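Local coordinates for prolyl-tRNA synthetase (Naegleria fowleri, PDB 6UYH), which probably attaches proline to its cognate tRNA by way of a prolyl-adenylate made with ATP, and here holds halofuginone together with the ATP analogue AMPPNP, at residues T207-E210 with N211-F214. Numbering follows the deposited sequence. Where two conformers were deposited one is given.
With HFG (7-bromo-6-chloro-3-{3-[(2R,3S)-3-hydroxypiperidin-2-yl]-2-oxopropyl}quinazolin-4(3H)-one), chain D.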
loop_
_atom_site.group_PDB
_atom_site.type_symbol
_atom_site.label_atom_id
_atom_site.label_comp_id
_atom_site.label_asym_id
_atom_site.label_seq_id
_atom_site.Cartn_x
_atom_site.Cartn_y
_atom_site.Cartn_z
ATOM N N THR A 207 -15.358 17.423 -19.237
ATOM C CA THR A 207 -14.003 17.892 -19.486
ATOM C C THR A 207 -13.784 19.200 -18.734
ATOM O O THR A 207 -14.703 20.002 -18.584
ATOM C CB THR A 207 -13.760 18.114 -20.981
ATOM O OG1 THR A 207 -14.707 19.065 -21.466
ATOM C CG2 THR A 207 -13.943 16.822 -21.749
ATOM N N LYS A 208 -12.560 19.411 -18.266
ATOM C CA LYS A 208 -12.226 20.685 -17.648
ATOM C C LYS A 208 -11.967 21.757 -18.705
ATOM O O LYS A 208 -11.595 21.468 -19.848
ATOM C CB LYS A 208 -11.006 20.536 -16.738
ATOM C CG LYS A 208 -11.294 19.754 -15.481
ATOM C CD LYS A 208 -10.118 19.837 -14.531
ATOM C CE LYS A 208 -10.321 18.942 -13.327
ATOM N NZ LYS A 208 -9.176 19.069 -12.389
ATOM N N THR A 209 -12.212 23.013 -18.323
ATOM C CA THR A 209 -11.894 24.132 -19.198
ATOM C C THR A 209 -10.378 24.333 -19.292
ATOM O O THR A 209 -9.599 23.744 -18.541
ATOM C CB THR A 209 -12.544 25.410 -18.679
ATOM O OG1 THR A 209 -12.043 25.670 -17.363
ATOM C CG2 THR A 209 -14.043 25.235 -18.600
ATOM N N GLU A 210 -9.966 25.217 -20.205
ATOM C CA GLU A 210 -8.536 25.444 -20.402
ATOM C C GLU A 210 -7.864 25.922 -19.115
ATOM O O GLU A 210 -6.721 25.548 -18.828
ATOM C CB GLU A 210 -8.311 26.442 -21.537
ATOM C CG GLU A 210 -8.690 25.897 -22.908
ATOM C CD GLU A 210 -7.945 24.618 -23.255
ATOM O OE1 GLU A 210 -6.701 24.609 -23.143
ATOM O OE2 GLU A 210 -8.603 23.619 -23.629
ATOM N N ASN A 211 -8.567 26.725 -18.315
ATOM C CA ASN A 211 -7.967 27.253 -17.095
ATOM C C ASN A 211 -7.821 26.186 -16.021
ATOM O O ASN A 211 -6.877 26.239 -15.224
ATOM C CB ASN A 211 -8.793 28.430 -16.565
ATOM C CG ASN A 211 -8.294 28.938 -15.222
ATOM O OD1 ASN A 211 -7.173 29.433 -15.112
ATOM N ND2 ASN A 211 -9.132 28.825 -14.194
ATOM N N GLU A 212 -8.724 25.208 -15.981
ATOM C CA GLU A 212 -8.705 24.217 -14.919
ATOM C C GLU A 212 -7.985 22.933 -15.299
ATOM O O GLU A 212 -7.658 22.145 -14.409
ATOM C CB GLU A 212 -10.134 23.887 -14.475
ATOM C CG GLU A 212 -10.799 25.010 -13.697
ATOM C CD GLU A 212 -10.183 25.201 -12.320
ATOM O OE1 GLU A 212 -9.831 24.189 -11.680
ATOM O OE2 GLU A 212 -10.046 26.363 -11.883
ATOM N N LYS A 213 -7.723 22.695 -16.580
ATOM C CA LYS A 213 -7.090 21.440 -16.956
ATOM C C LYS A 213 -5.616 21.436 -16.547
ATOM O O LYS A 213 -5.010 22.477 -16.275
ATOM C CB LYS A 213 -7.216 21.203 -18.463
ATOM C CG LYS A 213 -6.218 21.977 -19.293
ATOM C CD LYS A 213 -6.209 21.487 -20.742
ATOM C CE LYS A 213 -5.211 22.265 -21.586
ATOM N NZ LYS A 213 -3.823 22.215 -21.039
ATOM N N PHE A 214 -5.045 20.236 -16.504
ATOM C CA PHE A 214 -3.616 20.080 -16.254
ATOM C C PHE A 214 -2.825 20.760 -17.368
ATOM O O PHE A 214 -3.021 20.469 -18.554
ATOM C CB PHE A 214 -3.290 18.587 -16.170
ATOM C CG PHE A 214 -1.838 18.260 -15.889
ATOM C CD1 PHE A 214 -1.290 17.082 -16.376
ATOM C CD2 PHE A 214 -1.039 19.105 -15.138
ATOM C CE1 PHE A 214 0.033 16.746 -16.117
ATOM C CE2 PHE A 214 0.289 18.785 -14.884
ATOM C CZ PHE A 214 0.820 17.603 -15.374
HETATM O "O4'" HFG D . -0.595 15.778 -10.544
HETATM C C21 HFG D . -1.048 16.358 -11.509
HETATM C "C3'" HFG D . -1.399 15.630 -12.786
HETATM C "C2'" HFG D . -1.749 14.144 -12.633
HETATM N "N1'" HFG D . -0.599 13.334 -12.209
HETATM C "C6'" HFG D . -0.908 11.899 -12.212
HETATM C "C5'" HFG D . -2.057 11.567 -11.299
HETATM C "C4'" HFG D . -3.279 12.425 -11.641
HETATM C C39 HFG D . -2.915 13.898 -11.674
HETATM O "O7'" HFG D . -4.053 14.665 -12.079
HETATM C "C1'" HFG D . -1.272 17.877 -11.492
HETATM N N3 HFG D . -0.444 18.541 -10.488
HETATM C C4 HFG D . 0.927 18.582 -10.705
HETATM O O11 HFG D . 1.420 18.124 -11.719
HETATM C C10 HFG D . 1.684 19.176 -9.595
HETATM C C5 HFG D . 3.070 19.298 -9.677
HETATM C C2 HFG D . -1.011 19.026 -9.341
HETATM N N1 HFG D . -0.384 19.536 -8.342
HETATM C C9 HFG D . 1.006 19.604 -8.451
HETATM C C8 HFG D . 1.726 20.100 -7.365
HETATM C C7 HFG D . 3.106 20.187 -7.453
HETATM BR BR1 HFG D . 4.060 20.766 -5.924
HETATM C C6 HFG D . 3.768 19.821 -8.606
HETATM CL CL1 HFG D . 5.483 20.054 -8.769
HETATM O O HOH W 1 -6.895 19.282 -13.792
HETATM O O HOH W 2 -3.777 24.585 -19.717
HETATM O O HOH W 3 -4.428 24.822 -17.089
#
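Glu210 and Lys213 run alongside each other, their chains leaving in the same direction, with Glu210 OE1 3.2 Å from Lys213 CE. The lysine, modelled in two conformers of which one is described here, is extended to CE and then bends at chi4 (56°). Lys213 NZ is 4.3 Å from Glu210 OE1, too far for a salt bridge. It spends its hydrogens on backbone oxygens and water instead: Phe214 O, approached from above the carbonyl plane, Ala217 O, and a water that also donates to Glu210 O. Next to this pair the chain turns back round Thr209 O. Lys213 N bonds to Thr209 O at 2.9 Å, nearly in line with the C=O, and Glu212 N converges on the same oxygen with a weak second bond. Lys208 runs out extended beyond CG alongside the Glu212 peptide, its CD 3.4 Å from Glu212 O, and one water links its NZ to the same oxygen. Phe214 leaves the turn with CG anti to the backbone N (chi1 -179°), which carries its ring to halofuginone; C3' of the ligand sits 3.7 Å above the ring plane, over its centre. The turn links strands 204-207 and 219-227, and Phe214 N is hydrogen-bonded to Thr220 OG1 of the latter. On the C-terminal domain side, Asn211 ND2 and Thr209 OG1 are each hydrogen-bonded to the Glu447 carboxylate of helix 444-457, and Thr209 OG1 also to Ser475 OG of strand 474-479.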